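Local coordinates for protein histone acetyltransferase HPA2 and related acetyltransferases (PDB 2QEC) that probably transfers an acyl group, most likely acetyl from acetyl-coenzyme A, to an acceptor that is not established, as a member of the GNAT acetyltransferase family, at residues 44-47 with 48-52; 142-145 with 146-150; 170-173 with 174-177. The protein carries 1 engineered substitution. All coordinates share one frame; numbering follows the deposited sequence.

Contact 1. Residues 44-47 with 48-52; sequences KLRA and LFELQ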
loop_
_atom_site.group_PDB
_atom_site.type_symbol
_atom_site.label_atom_id
_atom_site.label_comp_id
_atom_site.label_asym_id
_atom_site.label_seq_id
_atom_site.Cartn_x
_atom_site.Cartn_y
_atom_site.Cartn_z
ATOM N N LYS A 44 19.002 -26.281 10.492
ATOM C CA LYS A 44 18.941 -25.545 9.237
ATOM C C LYS A 44 18.267 -24.174 9.469
ATOM O O LYS A 44 18.730 -23.161 8.951
ATOM C CB LYS A 44 18.217 -26.350 8.159
ATOM C CG LYS A 44 18.983 -27.607 7.731
ATOM C CD LYS A 44 18.223 -28.441 6.668
ATOM C CE LYS A 44 17.091 -29.298 7.257
ATOM N NZ LYS A 44 16.637 -30.422 6.321
ATOM N N LEU A 45 17.240 -24.133 10.309
ATOM C CA LEU A 45 16.601 -22.848 10.676
ATOM C C LEU A 45 17.588 -21.918 11.372
ATOM O O LEU A 45 17.631 -20.712 11.091
ATOM C CB LEU A 45 15.428 -23.092 11.613
ATOM C CG LEU A 45 14.628 -21.877 12.144
ATOM C CD1 LEU A 45 14.035 -21.146 11.007
ATOM C CD2 LEU A 45 13.547 -22.318 13.073
ATOM N N ARG A 46 18.325 -22.480 12.325
ATOM C CA ARG A 46 19.421 -21.792 12.986
ATOM C C ARG A 46 20.445 -21.202 12.012
ATOM O O ARG A 46 20.782 -20.023 12.102
ATOM C CB ARG A 46 20.113 -22.724 13.956
ATOM C CG ARG A 46 21.258 -22.001 14.703
ATOM C CD ARG A 46 21.917 -22.893 15.734
ATOM N NE ARG A 46 20.943 -23.280 16.746
ATOM C CZ ARG A 46 20.615 -22.565 17.819
ATOM N NH1 ARG A 46 21.208 -21.395 18.086
ATOM N NH2 ARG A 46 19.689 -23.065 18.647
ATOM N N ALA A 47 20.889 -22.003 11.043
ATOM C CA ALA A 47 21.807 -21.539 10.006
ATOM C C ALA A 47 21.200 -20.388 9.205
ATOM O O ALA A 47 21.897 -19.436 8.890
ATOM C CB ALA A 47 22.192 -22.684 9.073
ATOM N N LEU A 48 19.903 -20.449 8.929
ATOM C CA LEU A 48 19.231 -19.382 8.162
ATOM C C LEU A 48 19.295 -18.057 8.893
ATOM O O LEU A 48 19.689 -17.045 8.320
ATOM C CB LEU A 48 17.762 -19.731 7.869
ATOM C CG LEU A 48 16.934 -18.604 7.192
ATOM C CD1 LEU A 48 17.555 -18.209 5.843
ATOM C CD2 LEU A 48 15.490 -18.939 7.008
ATOM N N PHE A 49 18.866 -18.069 10.150
ATOM C CA PHE A 49 18.933 -16.892 11.012
ATOM C C PHE A 49 20.363 -16.353 11.195
ATOM O O PHE A 49 20.565 -15.145 11.163
ATOM C CB PHE A 49 18.286 -17.179 12.378
ATOM C CG PHE A 49 16.773 -17.286 12.347
ATOM C CD1 PHE A 49 16.010 -16.350 11.676
ATOM C CD2 PHE A 49 16.113 -18.294 13.024
ATOM C CE1 PHE A 49 14.641 -16.426 11.677
ATOM C CE2 PHE A 49 14.716 -18.369 13.023
ATOM C CZ PHE A 49 13.994 -17.431 12.343
ATOM N N GLU A 50 21.351 -17.234 11.376
ATOM C CA GLU A 50 22.748 -16.792 11.469
ATOM C C GLU A 50 23.194 -16.023 10.230
ATOM O O GLU A 50 23.849 -14.995 10.350
ATOM C CB GLU A 50 23.669 -17.970 11.715
ATOM C CG GLU A 50 23.489 -18.546 13.086
ATOM C CD GLU A 50 24.245 -19.829 13.323
ATOM O OE1 GLU A 50 24.579 -20.550 12.337
ATOM O OE2 GLU A 50 24.481 -20.127 14.517
ATOM N N LEU A 51 22.809 -16.507 9.063
ATOM C CA LEU A 51 23.129 -15.891 7.778
ATOM C C LEU A 51 22.403 -14.556 7.541
ATOM O O LEU A 51 23.011 -13.598 7.065
ATOM C CB LEU A 51 22.762 -16.861 6.659
ATOM C CG LEU A 51 22.997 -16.408 5.216
ATOM C CD1 LEU A 51 24.477 -16.433 4.876
ATOM C CD2 LEU A 51 22.232 -17.285 4.278
ATOM N N GLN A 52 21.111 -14.509 7.854
ATOM C CA GLN A 52 20.326 -13.282 7.724
ATOM C C GLN A 52 20.906 -12.172 8.619
ATOM O O GLN A 52 21.081 -11.055 8.173
ATOM C CB GLN A 52 18.839 -13.531 8.036
ATOM C CG GLN A 52 18.032 -14.078 6.860
ATOM C CD GLN A 52 16.655 -14.565 7.252
ATOM O OE1 GLN A 52 16.379 -14.819 8.411
ATOM N NE2 GLN A 52 15.777 -14.680 6.280
#
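Leu45 and Phe49 stand one helical turn apart on helix 43-60 and lie alongside each other, pointing the same way. Phe49 can be followed outward from its CB, which rests against the backbone carbonyls of Leu45 and Arg46. With CG anti to the carbonyl carbon (chi1 -72°), it is set beside the backbone N, which brings the ring back alongside the preceding turn. CD2 then passes Leu45 O at 3.4 Å, and the same side of the ring, further out, reaches the leucine: CE2 lies 3.5 Å from Leu45 CD1 and 3.6 Å from Leu45 CG, while Phe49 CZ meets Leu45 CD1 more loosely. A branched leucine suits this place because its branch point and both methyls can gather round one ring atom, CE2. Both residues are buried. Phe31 makes an edge-to-face contact with the Phe49 ring, and Leu21 and Phe25 of helix 14-25 pack against the same side chain.

On a more exposed flank, Arg46 and Glu50 have the same spacing but form no salt bridge. Glu50 OE2 touches the aliphatic Arg46 CG at 3.7 Å, whereas Arg46 NH1 and Glu50 OE2 remain 5.0 Å apart, with the guanidinium and carboxylate planes turned 69° from each other. The arginine instead gives NH1 to Asp19 in a salt bridge, so any attraction between Arg46 and Glu50 probably acts at longer range.

Beneath these side chains the main chain is regular: Phe49 N bonds to Leu45 O at 3.1 Å and Glu50 N to Arg46 O at 2.9 Å. The arrangement is that of an amphipathic alpha-helix with i to i+4 pairs, here packed between helices 14-25 and 98-102.

Contact 2. Residues 142-145 with 146-150; sequences VGSA and LLNHG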
loop_
_atom_site.group_PDB
_atom_site.type_symbol
_atom_site.label_atom_id
_atom_site.label_comp_id
_atom_site.label_asym_id
_atom_site.label_seq_id
_atom_site.Cartn_x
_atom_site.Cartn_y
_atom_site.Cartn_z
ATOM N N VAL A 142 7.225 -7.600 26.027
ATOM C CA VAL A 142 8.438 -7.612 25.226
ATOM C C VAL A 142 8.124 -7.145 23.812
ATOM O O VAL A 142 8.790 -6.250 23.307
ATOM C CB VAL A 142 9.077 -9.022 25.164
ATOM C CG1 VAL A 142 10.165 -9.091 24.104
ATOM C CG2 VAL A 142 9.655 -9.398 26.515
ATOM N N GLY A 143 7.129 -7.758 23.176
ATOM C CA GLY A 143 6.779 -7.398 21.791
ATOM C C GLY A 143 6.379 -5.949 21.608
ATOM O O GLY A 143 6.720 -5.296 20.617
ATOM N N SER A 144 5.647 -5.448 22.587
ATOM C CA SER A 144 5.180 -4.066 22.581
ATOM C C SER A 144 6.378 -3.078 22.681
ATOM O O SER A 144 6.452 -2.101 21.956
ATOM C CB SER A 144 4.218 -3.902 23.771
ATOM O OG SER A 144 3.880 -2.555 24.028
ATOM N N ALA A 145 7.306 -3.362 23.586
ATOM C CA ALA A 145 8.523 -2.544 23.772
ATOM C C ALA A 145 9.340 -2.503 22.491
ATOM O O ALA A 145 9.754 -1.423 22.020
ATOM C CB ALA A 145 9.343 -3.089 24.959
ATOM N N LEU A 146 9.466 -3.651 21.836
ATOM C CA LEU A 146 10.170 -3.705 20.537
ATOM C C LEU A 146 9.537 -2.886 19.442
ATOM O O LEU A 146 10.205 -2.125 18.751
ATOM C CB LEU A 146 10.358 -5.155 20.086
ATOM C CG LEU A 146 11.368 -5.927 20.945
ATOM C CD1 LEU A 146 11.203 -7.383 20.765
ATOM C CD2 LEU A 146 12.791 -5.514 20.620
ATOM N N LEU A 147 8.234 -3.054 19.269
ATOM C CA LEU A 147 7.511 -2.264 18.297
ATOM C C LEU A 147 7.531 -0.767 18.547
ATOM O O LEU A 147 7.694 -0.010 17.616
ATOM C CB LEU A 147 6.073 -2.752 18.191
ATOM C CG LEU A 147 6.051 -3.896 17.166
ATOM C CD1 LEU A 147 5.137 -4.958 17.674
ATOM C CD2 LEU A 147 5.679 -3.291 15.811
ATOM N N ASN A 148 7.293 -0.364 19.787
ATOM C CA ASN A 148 7.377 1.035 20.164
ATOM C C ASN A 148 8.752 1.658 19.863
ATOM O O ASN A 148 8.821 2.750 19.292
ATOM C CB ASN A 148 6.962 1.221 21.628
ATOM C CG ASN A 148 5.435 1.069 21.834
ATOM O OD1 ASN A 148 4.652 1.187 20.901
ATOM N ND2 ASN A 148 5.026 0.842 23.067
ATOM N N HIS A 149 9.817 0.931 20.148
ATOM C CA HIS A 149 11.188 1.352 19.822
ATOM C C HIS A 149 11.346 1.577 18.312
ATOM O O HIS A 149 11.861 2.608 17.835
ATOM C CB HIS A 149 12.218 0.307 20.404
ATOM C CG HIS A 149 13.643 0.767 20.303
ATOM N ND1 HIS A 149 14.200 1.619 21.224
ATOM C CD2 HIS A 149 14.536 0.679 19.287
ATOM C CE1 HIS A 149 15.422 1.941 20.841
ATOM N NE2 HIS A 149 15.649 1.390 19.664
ATOM N N GLY A 150 10.826 0.651 17.528
ATOM C CA GLY A 150 11.079 0.691 16.083
ATOM C C GLY A 150 10.219 1.734 15.448
ATOM O O GLY A 150 10.598 2.382 14.421
#
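Val142 overlaps Leu146 one turn further along helix 142-154, the two side chains lying side by side and pointing the same way. The touching branches are Val142 CG1 and Leu146 CD1, 3.9 Å apart, an ordinary van der Waals contact. Val142 directs CG1 toward the next turn because that methyl is anti to the backbone N (chi1 168°). Leu146 folds back to meet it, its CG lying 3.5 Å from Val142 O. Branched aliphatic residues suit this buried flank, where Thr133 of strand 126-133 packs on Val142 and Val131 on Leu146.

Leu147 turns to another part of the helix surface and lays CD1 against Gly143 O at 3.4 Å; Leu128 of the same strand also touches this leucine. Ser144 and Asn148 occupy a more polar flank. There the serine OG and the asparagine ND2 come only to 3.7 Å, and ND2 is badly angled for a bond to Ser144 O. The firm link between the pair is in the backbone, where Asn148 N reaches Ser144 O at 2.9 Å with an N-H...O angle of 171°. Leu147 N bonds in turn to Gly143 O at 3.0 Å.

Ala145, with its short side chain, sits close beside Pro4 and Val6, near the start of the chain. Mostly apolar residues toward the sheet, with Ser144 and Asn148 on the outer flank, make this the amphipathic crossover helix of the beta-alpha-beta unit formed with strands 126-133 and 159-163, a central element of the GNAT fold.

Contact 3. Residues 170-173 with 174-177; sequences QLYN and RLGF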
loop_
_atom_site.group_PDB
_atom_site.type_symbol
_atom_site.label_atom_id
_atom_site.label_comp_id
_atom_site.label_asym_id
_atom_site.label_seq_id
_atom_site.Cartn_x
_atom_site.Cartn_y
_atom_site.Cartn_z
ATOM N N GLN A 170 -4.690 -6.807 14.907
ATOM C CA GLN A 170 -5.429 -5.854 15.758
ATOM C C GLN A 170 -4.482 -5.024 16.649
ATOM O O GLN A 170 -4.710 -3.823 16.869
ATOM C CB GLN A 170 -6.493 -6.591 16.608
ATOM C CG GLN A 170 -7.638 -7.050 15.770
ATOM C CD GLN A 170 -8.664 -7.881 16.522
ATOM O OE1 GLN A 170 -8.388 -8.455 17.576
ATOM N NE2 GLN A 170 -9.856 -7.955 15.960
ATOM N N LEU A 171 -3.410 -5.651 17.107
ATOM C CA LEU A 171 -2.361 -4.975 17.878
ATOM C C LEU A 171 -1.678 -3.926 17.017
ATOM O O LEU A 171 -1.527 -2.768 17.425
ATOM C CB LEU A 171 -1.337 -5.998 18.396
ATOM C CG LEU A 171 -0.030 -5.512 19.051
ATOM C CD1 LEU A 171 -0.244 -4.305 19.992
ATOM C CD2 LEU A 171 0.646 -6.659 19.818
ATOM N N TYR A 172 -1.314 -4.316 15.799
ATOM C CA TYR A 172 -0.678 -3.407 14.849
ATOM C C TYR A 172 -1.598 -2.286 14.374
ATOM O O TYR A 172 -1.153 -1.152 14.258
ATOM C CB TYR A 172 -0.102 -4.184 13.664
ATOM C CG TYR A 172 0.961 -5.187 14.045
ATOM C CD1 TYR A 172 1.991 -4.830 14.882
ATOM C CD2 TYR A 172 0.939 -6.499 13.547
ATOM C CE1 TYR A 172 2.970 -5.739 15.233
ATOM C CE2 TYR A 172 1.923 -7.441 13.925
ATOM C CZ TYR A 172 2.939 -7.040 14.758
ATOM O OH TYR A 172 3.967 -7.917 15.124
ATOM N N ASN A 173 -2.868 -2.588 14.114
ATOM C CA ASN A 173 -3.874 -1.570 13.831
ATOM C C ASN A 173 -3.993 -0.513 14.936
ATOM O O ASN A 173 -4.154 0.659 14.652
ATOM C CB ASN A 173 -5.229 -2.237 13.563
ATOM C CG ASN A 173 -6.282 -1.285 13.026
ATOM O OD1 ASN A 173 -7.369 -1.236 13.563
ATOM N ND2 ASN A 173 -6.004 -0.590 11.923
ATOM N N ARG A 174 -3.921 -0.919 16.195
ATOM C CA ARG A 174 -3.955 0.052 17.300
ATOM C C ARG A 174 -2.687 0.942 17.354
ATOM O O ARG A 174 -2.722 2.041 17.902
ATOM C CB ARG A 174 -4.188 -0.669 18.630
ATOM C CG ARG A 174 -5.658 -1.151 18.797
ATOM C CD ARG A 174 -5.952 -1.610 20.204
ATOM N NE ARG A 174 -5.089 -2.725 20.600
ATOM C CZ ARG A 174 -5.330 -4.015 20.345
ATOM N NH1 ARG A 174 -6.420 -4.395 19.670
ATOM N NH2 ARG A 174 -4.465 -4.936 20.766
ATOM N N LEU A 175 -1.582 0.466 16.773
ATOM C CA LEU A 175 -0.344 1.248 16.662
ATOM C C LEU A 175 -0.239 2.074 15.396
ATOM O O LEU A 175 0.814 2.663 15.137
ATOM C CB LEU A 175 0.862 0.303 16.754
ATOM C CG LEU A 175 0.955 -0.457 18.059
ATOM C CD1 LEU A 175 1.943 -1.610 17.921
ATOM C CD2 LEU A 175 1.378 0.479 19.169
ATOM N N GLY A 176 -1.329 2.162 14.639
ATOM C CA GLY A 176 -1.382 2.983 13.432
ATOM C C GLY A 176 -1.176 2.290 12.096
ATOM O O GLY A 176 -1.133 2.964 11.083
ATOM N N PHE A 177 -1.029 0.967 12.066
ATOM C CA PHE A 177 -1.018 0.218 10.788
ATOM C C PHE A 177 -2.413 0.027 10.204
ATOM O O PHE A 177 -3.348 -0.348 10.907
ATOM C CB PHE A 177 -0.373 -1.153 10.970
ATOM C CG PHE A 177 1.097 -1.106 11.255
ATOM C CD1 PHE A 177 1.570 -0.781 12.529
ATOM C CD2 PHE A 177 2.010 -1.358 10.254
ATOM C CE1 PHE A 177 2.919 -0.733 12.790
ATOM C CE2 PHE A 177 3.352 -1.345 10.499
ATOM C CZ PHE A 177 3.817 -1.013 11.792
#
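The Tyr172 ring presents its edge to the face of the Phe177 ring, a T-shaped pair with centroids 5.8 Å apart and planes at 62°. The backbone oxygen Tyr172 O lies at the edge of the Phe177 ring, near its plane, 3.2 Å from CD1. The third flat group, the guanidinium of Arg174, carries Gln170 O and Leu171 CA over one face: the carbonyl oxygen sits above the plane, offset toward the rim, and is poorly angled for a bond to NH1. A bend at chi3 (-60°) folds the arginine back across the turn behind it, so that its long chain runs along the helix surface.

The two rings flank a Schellman motif that ends helix 166-174. Phe177 N bonds to Tyr172 O at 3.1 Å, the outer, six-to-one bond of the motif, and Gly176 N bonds to Asn173 O at 3.2 Å, its donor standing above the carbonyl plane. Gly176 is the C-prime residue. Its positive phi of 98° would jam a CB against the preceding carbonyl oxygen, which explains why glycine suits the place.

Leu175 lies toward helix 142-154, where it touches Asn148; its CD1 packs 4.0 Å from Leu171 CD1 and lies more loosely, obliquely, by the Tyr172 ring. Phe177 is buried against Ile159, Leu161 and Met195, carrying the chain from the helix end back to the sheet and into strand 178-183. On another side, Met201 of the second subunit packs on Gln170 and Asn173.

Asn173 suits the helix end because its short amide can reach past the turn. Its ND2 donates to Phe177 O at 2.9 Å, in the carbonyl plane and close to its own amide plane, while Asn173 CA offers a C-H to the same oxygen.

From the N terminus, contact 1 comes first, within helix 43-60, which packs against helices 14-25 and 98-102, followed by contact 2 in helix 142-154 and contact 3 at the end of helix 166-174. Each is confined to neighbouring turns of the chain, so they run in series, with none nested or crossed; contact 3 alone turns the chain out of its helix, toward strand 178-183. Contact 1 lies across the chain's centre from the other two, its centre about 23 Å from that of contact 2. Contacts 2 and 3 touch: Leu147 CD1 meets Tyr172 CE1 at 3.4 Å, joining the two helices that flank strand 159-163 in sequence.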